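Local coordinates for protein formate dehydrogenase (Staphylococcus aureus, PDB 6TTB) that catalyses the NAD-dependent oxidation of formate, probably to carbon dioxide, passing a hydride to the bound cofactor, at residues D86-I91 with N110-I115; E103-A108 with A127-H132; H184-K189 with A208-T213. One frame throughout, in Å; residues are numbered along the deposited sequence.

In the fold
After the opening strands, the chain runs through strand 89-92, helix 102-106 and strand 113-116, and contact 1 closes this beta-alpha-beta unit by pairing its two strands in the five-stranded parallel sheet. Contact 2 crosses contact 1, since their segments alternate along the chain: it closes the loop from helix 102-106 over strand 113-116 to helix 126-131, and the two contacts touch where Met87 packs on Ala108. Contact 3 follows in series, its centre about 47 Å from that of contact 1 on the opposite side of the chain's centre. It closes the loop over strand 190-194 and helix 198-207, joining the approaches to strands 190-194 and 213-217 of the NAD-binding domain, beside the second subunit.

Contact 1: D86-I91 with N110-I115; sequences DMDVII and NLKLAI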
# COMPACT_ATOMS: atom_id res chain seq x y z
N ASP A 86 7.58 -41.77 -15.87
CA ASP A 86 7.46 -42.55 -14.66
C ASP A 86 6.96 -41.73 -13.48
O ASP A 86 6.47 -42.28 -12.50
CB ASP A 86 8.70 -43.41 -14.38
CG ASP A 86 10.01 -42.72 -14.71
OD1 ASP A 86 9.96 -41.53 -15.11
OD2 ASP A 86 11.09 -43.36 -14.52
N MET A 87 6.93 -40.43 -13.60
CA MET A 87 6.38 -39.71 -12.47
C MET A 87 4.95 -40.19 -12.18
O MET A 87 4.15 -40.38 -13.08
CB MET A 87 6.42 -38.21 -12.71
CG MET A 87 5.48 -37.74 -13.73
SD MET A 87 5.67 -35.93 -14.02
CE MET A 87 4.07 -35.66 -14.75
N ASP A 88 4.66 -40.41 -10.89
CA ASP A 88 3.34 -40.83 -10.42
C ASP A 88 2.52 -39.60 -10.03
O ASP A 88 1.29 -39.59 -10.13
CB ASP A 88 3.47 -41.69 -9.17
CG ASP A 88 3.80 -43.13 -9.47
OD1 ASP A 88 5.02 -43.47 -9.58
OD2 ASP A 88 2.86 -43.91 -9.54
N VAL A 89 3.22 -38.56 -9.57
CA VAL A 89 2.59 -37.37 -9.03
C VAL A 89 3.51 -36.19 -9.31
O VAL A 89 4.72 -36.24 -9.02
CB VAL A 89 2.35 -37.48 -7.51
CG1 VAL A 89 1.88 -36.16 -6.95
CG2 VAL A 89 1.39 -38.61 -7.13
N ILE A 90 2.94 -35.13 -9.88
CA ILE A 90 3.72 -33.93 -10.09
C ILE A 90 3.24 -32.87 -9.08
O ILE A 90 2.06 -32.85 -8.65
CB ILE A 90 3.56 -33.44 -11.53
CG1 ILE A 90 4.42 -32.21 -11.81
CG2 ILE A 90 2.08 -33.21 -11.87
CD1 ILE A 90 5.91 -32.53 -12.01
N ILE A 91 4.19 -31.99 -8.69
CA ILE A 91 3.89 -30.97 -7.71
C ILE A 91 4.56 -29.66 -8.10
O ILE A 91 5.75 -29.63 -8.38
CB ILE A 91 4.31 -31.44 -6.31
CG1 ILE A 91 3.50 -32.68 -5.87
CG2 ILE A 91 4.08 -30.32 -5.36
CD1 ILE A 91 3.96 -33.34 -4.52
N ASN A 110 2.19 -42.60 -16.15
CA ASN A 110 2.13 -43.09 -14.77
C ASN A 110 1.39 -42.11 -13.86
O ASN A 110 1.16 -42.38 -12.69
CB ASN A 110 3.50 -43.55 -14.28
CG ASN A 110 3.90 -44.82 -14.97
OD1 ASN A 110 3.70 -45.91 -14.43
ND2 ASN A 110 4.32 -44.69 -16.22
N LEU A 111 1.03 -40.98 -14.43
CA LEU A 111 0.78 -39.81 -13.63
C LEU A 111 -0.70 -39.82 -13.20
O LEU A 111 -1.59 -40.14 -13.96
CB LEU A 111 1.10 -38.61 -14.50
CG LEU A 111 0.50 -37.31 -14.04
CD1 LEU A 111 1.22 -36.82 -12.80
CD2 LEU A 111 0.58 -36.29 -15.14
N LYS A 112 -0.95 -39.53 -11.95
CA LYS A 112 -2.24 -39.83 -11.41
C LYS A 112 -2.72 -38.60 -10.70
O LYS A 112 -3.93 -38.33 -10.65
CB LYS A 112 -2.12 -41.06 -10.50
CG LYS A 112 -1.75 -42.38 -11.19
CD LYS A 112 -1.67 -43.57 -10.19
CE LYS A 112 -0.28 -43.84 -9.60
NZ LYS A 112 0.63 -44.46 -10.60
N LEU A 113 -1.75 -37.77 -10.25
CA LEU A 113 -2.08 -36.66 -9.35
C LEU A 113 -1.16 -35.47 -9.61
O LEU A 113 0.08 -35.55 -9.56
CB LEU A 113 -2.04 -37.12 -7.87
CG LEU A 113 -2.65 -36.14 -6.86
CD1 LEU A 113 -3.97 -35.58 -7.30
CD2 LEU A 113 -2.72 -36.72 -5.40
N ALA A 114 -1.81 -34.37 -9.96
CA ALA A 114 -1.10 -33.11 -10.09
C ALA A 114 -1.49 -32.20 -8.94
O ALA A 114 -2.63 -31.71 -8.86
CB ALA A 114 -1.42 -32.48 -11.42
N ILE A 115 -0.56 -32.00 -8.02
CA ILE A 115 -0.86 -31.15 -6.87
C ILE A 115 -0.34 -29.76 -7.17
O ILE A 115 0.83 -29.62 -7.58
CB ILE A 115 -0.19 -31.72 -5.62
CG1 ILE A 115 -0.47 -33.21 -5.42
CG2 ILE A 115 -0.57 -30.91 -4.40
CD1 ILE A 115 0.26 -33.70 -4.23
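Lys112, with CG beside its backbone N (chi1 -65°), bends at chi3 and chi4, curling its ammonium back to Asp88, whose CG is likewise anti to the carbonyl carbon (chi1 -82°). The side chains run alongside each other, and Lys112 NZ meets Asp88 OD2 at 2.5 Å from above the carboxylate plane in a salt bridge. Lys112 NZ also donates to Asn110 O at 3.0 Å, in the carbonyl plane, while Asp88 OD1 accepts from the backbone of Lys34. Lys112 N donates to Asp88 O. Beyond this the strands pair in parallel: Ile90 N gives a hydrogen bond to Leu113 O (2.9 Å), and Ile90 O receives Ile115 N (2.8 Å), both nearly along the C=O axis. Val89, Ile91, Leu113 and Ile115 share one face, where Ile91 CD1 lies against Ile115 CD1 at 3.7 Å and helix 330-348 packs on the layer. On the other face Ile90 CG2 rests on Ala114 CB (3.6 Å). Separately, Met87 CE touches Leu111 CD1 and CD2. In this right-handed beta-alpha-beta crossover, backbone hydrogen bonds pair the strands, hydrocarbon packs their faces, and the ammonium, gripped by two acceptors, probably offsets the carboxylate at the Asp88-Lys112 end.

Contact 2: E103-A108 with A127-H132; sequences ERIEKA and AAASEH
Ile105 carries this helix-helix contact, and its two branches serve different partners. CG1 stands beside the backbone N, anti to the carbonyl carbon (chi1 -89°), and the chain extends from there so that Ile105 CD1 reaches the neighbouring helix, 3.8 Å from Ala128 CB and also against the CB of Ala129. The isoleucine tip lies beside the helix backbone as well, with Ile105 CD1 3.5 Å from Ala129 N. The other branch, Ile105 CG2, sits over one face of the imidazole of His132, 3.7 Å from the ring centroid and 16° off the ring normal, a CH-pi contact. Ile105, Ala128 and Ala129 form the dense, buried part, and Ile134 adds a further apolar side chain against Ile105.

The outer side is looser and exposed. Glu106 crosses the His132 side chain at about a right angle, and the methylene Glu106 CG does the touching, 3.4 Å from His132 NE2; the carboxylate itself makes no salt bridge with the ring, Glu106 OE2 remaining 4.3 Å from His132 NE2. Glu106 has a long, weak ion pair with Arg102, which forms a proper salt bridge with Glu131 and so stands between two acidic side chains.

The ring is steadied from its own helix end. His132 ND1 donates to Ala128 O at 3.1 Å, with that oxygen in the ring plane, and Ala128 O also accepts the backbone N of His132, so a single carbonyl takes two donors. The contact joins two helices that flank the parallel sheet, well away from the cofactor. Although the charge state of the ring is not settled, the nearby carboxylates could favour a charged imidazole, an effect that Arg102 would weaken.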
# COMPACT_ATOMS: atom_id res chain seq x y z
N GLU A 103 0.61 -32.08 -24.32
CA GLU A 103 1.82 -32.68 -24.88
C GLU A 103 2.48 -33.48 -23.78
O GLU A 103 2.60 -34.69 -23.88
CB GLU A 103 2.74 -31.63 -25.52
N ARG A 104 2.74 -32.82 -22.63
CA ARG A 104 3.46 -33.46 -21.53
C ARG A 104 2.64 -34.59 -20.87
O ARG A 104 3.20 -35.54 -20.36
CB ARG A 104 3.88 -32.42 -20.51
CG ARG A 104 5.38 -32.19 -20.42
CD ARG A 104 5.43 -30.80 -19.85
NE ARG A 104 6.75 -30.37 -19.50
CZ ARG A 104 7.33 -29.28 -20.01
NH1 ARG A 104 6.67 -28.58 -20.90
NH2 ARG A 104 8.58 -28.96 -19.68
N ILE A 105 1.31 -34.46 -20.83
CA ILE A 105 0.48 -35.39 -20.09
C ILE A 105 0.50 -36.74 -20.79
O ILE A 105 0.61 -37.78 -20.13
CB ILE A 105 -0.96 -34.87 -19.98
CG1 ILE A 105 -1.15 -33.98 -18.74
CG2 ILE A 105 -1.96 -36.04 -20.02
CD1 ILE A 105 -2.40 -33.13 -18.80
N GLU A 106 0.42 -36.68 -22.13
CA GLU A 106 0.37 -37.85 -22.98
C GLU A 106 1.62 -38.68 -22.83
O GLU A 106 1.53 -39.89 -22.90
CB GLU A 106 0.10 -37.43 -24.42
CG GLU A 106 -1.38 -37.38 -24.65
CD GLU A 106 -1.77 -36.50 -25.81
OE1 GLU A 106 -0.80 -36.05 -26.54
OE2 GLU A 106 -3.07 -36.27 -26.00
N LYS A 107 2.75 -38.02 -22.57
CA LYS A 107 4.05 -38.62 -22.25
C LYS A 107 4.09 -39.22 -20.83
O LYS A 107 5.07 -39.88 -20.49
CB LYS A 107 5.15 -37.56 -22.33
CG LYS A 107 6.17 -37.74 -23.45
CD LYS A 107 5.92 -36.86 -24.68
CE LYS A 107 7.18 -36.29 -25.33
NZ LYS A 107 7.66 -35.04 -24.67
N ALA A 108 3.08 -38.97 -19.99
CA ALA A 108 3.17 -39.40 -18.59
C ALA A 108 2.13 -40.49 -18.28
O ALA A 108 1.19 -40.29 -17.51
CB ALA A 108 3.06 -38.23 -17.66
N ALA A 127 -8.72 -30.19 -19.27
CA ALA A 127 -9.34 -31.01 -20.30
C ALA A 127 -8.57 -32.33 -20.45
O ALA A 127 -9.14 -33.35 -20.08
CB ALA A 127 -9.40 -30.22 -21.61
N ALA A 128 -7.24 -32.29 -20.83
CA ALA A 128 -6.41 -33.52 -20.98
C ALA A 128 -6.26 -34.29 -19.67
O ALA A 128 -6.42 -35.49 -19.66
CB ALA A 128 -5.06 -33.24 -21.57
N ALA A 129 -5.87 -33.62 -18.60
CA ALA A 129 -5.85 -34.25 -17.28
C ALA A 129 -7.14 -35.04 -17.04
O ALA A 129 -7.10 -36.21 -16.66
CB ALA A 129 -5.57 -33.24 -16.17
N SER A 130 -8.28 -34.42 -17.33
CA SER A 130 -9.54 -35.14 -17.25
C SER A 130 -9.57 -36.42 -18.11
O SER A 130 -9.99 -37.48 -17.65
CB SER A 130 -10.67 -34.29 -17.54
OG SER A 130 -11.80 -34.98 -17.09
N GLU A 131 -9.15 -36.30 -19.37
CA GLU A 131 -9.33 -37.35 -20.35
C GLU A 131 -8.40 -38.54 -20.05
O GLU A 131 -8.69 -39.65 -20.46
CB GLU A 131 -9.02 -36.83 -21.75
CG GLU A 131 -9.88 -35.66 -22.20
CD GLU A 131 -9.39 -35.06 -23.53
OE1 GLU A 131 -10.22 -34.32 -24.22
OE2 GLU A 131 -8.18 -35.37 -23.94
N HIS A 132 -7.28 -38.28 -19.36
CA HIS A 132 -6.30 -39.30 -18.98
C HIS A 132 -6.55 -39.75 -17.54
O HIS A 132 -5.77 -40.50 -16.97
CB HIS A 132 -4.88 -38.71 -19.12
CG HIS A 132 -4.46 -38.59 -20.53
ND1 HIS A 132 -5.01 -37.64 -21.37
CD2 HIS A 132 -3.69 -39.38 -21.31
CE1 HIS A 132 -4.53 -37.81 -22.59
NE2 HIS A 132 -3.69 -38.86 -22.57

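Contact 3: H184-K189 with A208-T213; sequences HELQHK and APFNVT
Leu186 and Phe210 meet at about a right angle: the leucine, with CG anti to the backbone N (chi1 174°), sends CD2 over one face of the phenyl ring, 4.0 Å from Phe210 CG. Obliquely across the same leucine lies Val212, whose CG2 is 4.0 Å from Leu186 CG and also packs against the carbonyl oxygens of Leu186 and Lys189. Beside them, Gln187 and Asn211 run alongside each other, their amide planes 65° apart, and His188 points the same way, its ring turned 69° from the Asn211 amide, with Asn211 OD1 3.4 Å from His188 CE1. Gln187 CG also lies over a face of that imidazole. The type II beta turn from Leu186 to Lys189 leads into strand 190-194, the first strand of the Rossmann-type NAD-binding domain, and is pinned to the segment entering its neighbour, strand 213-217: His188 N donates to Asn211 O, in the carbonyl plane, and Thr213 N to Lys189 O at 3.0 Å, from above that plane. Lys189 folds back so that NZ grips Glu185 O at 2.7 Å, and the same ammonium forms a salt bridge with Glu331 of the second subunit, while Glu185 pairs with Arg335 of that subunit.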
# COMPACT_ATOMS: atom_id res chain seq x y z
N HIS A 184 -4.19 10.69 -2.84
CA HIS A 184 -5.57 10.66 -2.43
C HIS A 184 -5.59 9.92 -1.11
O HIS A 184 -4.75 9.07 -0.88
CB HIS A 184 -6.40 9.82 -3.41
CG HIS A 184 -6.66 10.50 -4.72
ND1 HIS A 184 -7.84 11.24 -4.97
CD2 HIS A 184 -5.94 10.58 -5.86
CE1 HIS A 184 -7.80 11.70 -6.20
NE2 HIS A 184 -6.65 11.35 -6.74
N GLU A 185 -6.48 10.34 -0.22
CA GLU A 185 -6.92 9.51 0.87
C GLU A 185 -7.72 8.35 0.31
O GLU A 185 -8.53 8.52 -0.60
CB GLU A 185 -7.81 10.36 1.75
CG GLU A 185 -7.10 11.59 2.24
CD GLU A 185 -7.72 12.16 3.48
OE1 GLU A 185 -6.96 12.43 4.41
OE2 GLU A 185 -8.97 12.31 3.51
N LEU A 186 -7.57 7.19 0.92
CA LEU A 186 -8.44 6.10 0.59
C LEU A 186 -9.84 6.39 1.13
O LEU A 186 -10.87 5.90 0.60
CB LEU A 186 -7.86 4.83 1.20
CG LEU A 186 -8.77 3.63 1.04
CD1 LEU A 186 -9.01 3.38 -0.44
CD2 LEU A 186 -8.21 2.40 1.72
N GLN A 187 -9.90 7.12 2.23
CA GLN A 187 -11.18 7.32 2.89
C GLN A 187 -12.17 8.06 1.94
O GLN A 187 -11.77 8.92 1.15
CB GLN A 187 -10.92 8.06 4.18
CG GLN A 187 -12.16 8.62 4.82
CD GLN A 187 -11.78 9.73 5.77
OE1 GLN A 187 -12.28 9.80 6.87
NE2 GLN A 187 -10.81 10.54 5.38
N HIS A 188 -13.45 7.68 2.03
CA HIS A 188 -14.56 8.28 1.28
C HIS A 188 -14.60 7.79 -0.18
O HIS A 188 -15.48 8.17 -0.90
CB HIS A 188 -14.59 9.82 1.40
CG HIS A 188 -14.87 10.36 2.79
ND1 HIS A 188 -16.03 10.04 3.52
CD2 HIS A 188 -14.13 11.13 3.61
CE1 HIS A 188 -15.99 10.61 4.71
NE2 HIS A 188 -14.80 11.24 4.81
N LYS A 189 -13.65 6.94 -0.60
CA LYS A 189 -13.67 6.45 -1.96
C LYS A 189 -14.65 5.29 -2.06
O LYS A 189 -14.93 4.60 -1.04
CB LYS A 189 -12.29 5.98 -2.39
CG LYS A 189 -11.16 7.01 -2.25
CD LYS A 189 -10.88 7.74 -3.53
CE LYS A 189 -10.21 9.07 -3.30
NZ LYS A 189 -10.63 9.61 -1.99
N ALA A 208 -13.43 -2.18 5.57
CA ALA A 208 -14.61 -1.46 6.08
C ALA A 208 -14.18 -0.31 6.98
O ALA A 208 -14.69 0.81 6.87
CB ALA A 208 -15.57 -2.39 6.80
N PRO A 209 -13.22 -0.55 7.88
CA PRO A 209 -12.83 0.46 8.83
C PRO A 209 -12.05 1.64 8.25
O PRO A 209 -11.53 2.45 9.02
CB PRO A 209 -11.96 -0.25 9.86
CG PRO A 209 -11.93 -1.72 9.45
CD PRO A 209 -12.55 -1.82 8.06
N PHE A 210 -12.02 1.79 6.94
CA PHE A 210 -11.23 2.88 6.39
C PHE A 210 -12.15 3.95 5.85
O PHE A 210 -11.68 4.95 5.30
CB PHE A 210 -10.41 2.42 5.21
CG PHE A 210 -9.08 1.85 5.56
CD1 PHE A 210 -7.97 2.68 5.68
CD2 PHE A 210 -8.92 0.49 5.76
CE1 PHE A 210 -6.72 2.15 6.02
CE2 PHE A 210 -7.69 -0.05 6.10
CZ PHE A 210 -6.58 0.77 6.19
N ASN A 211 -13.45 3.65 5.92
CA ASN A 211 -14.47 4.67 5.74
C ASN A 211 -14.57 5.05 4.27
O ASN A 211 -14.20 6.14 3.84
CB ASN A 211 -14.28 5.88 6.65
CG ASN A 211 -15.56 6.65 6.76
OD1 ASN A 211 -15.55 7.89 6.69
ND2 ASN A 211 -16.68 5.92 6.89
N VAL A 212 -15.32 4.23 3.59
CA VAL A 212 -15.16 3.94 2.19
C VAL A 212 -16.48 3.26 1.83
O VAL A 212 -17.01 2.56 2.67
CB VAL A 212 -13.89 3.02 2.02
CG1 VAL A 212 -14.19 1.59 1.64
CG2 VAL A 212 -12.79 3.63 1.16
N THR A 213 -17.08 3.58 0.71
CA THR A 213 -18.22 2.81 0.27
C THR A 213 -17.76 1.57 -0.50
O THR A 213 -16.99 1.69 -1.45
CB THR A 213 -19.17 3.65 -0.56
OG1 THR A 213 -19.72 4.55 0.39
CG2 THR A 213 -20.28 2.83 -1.16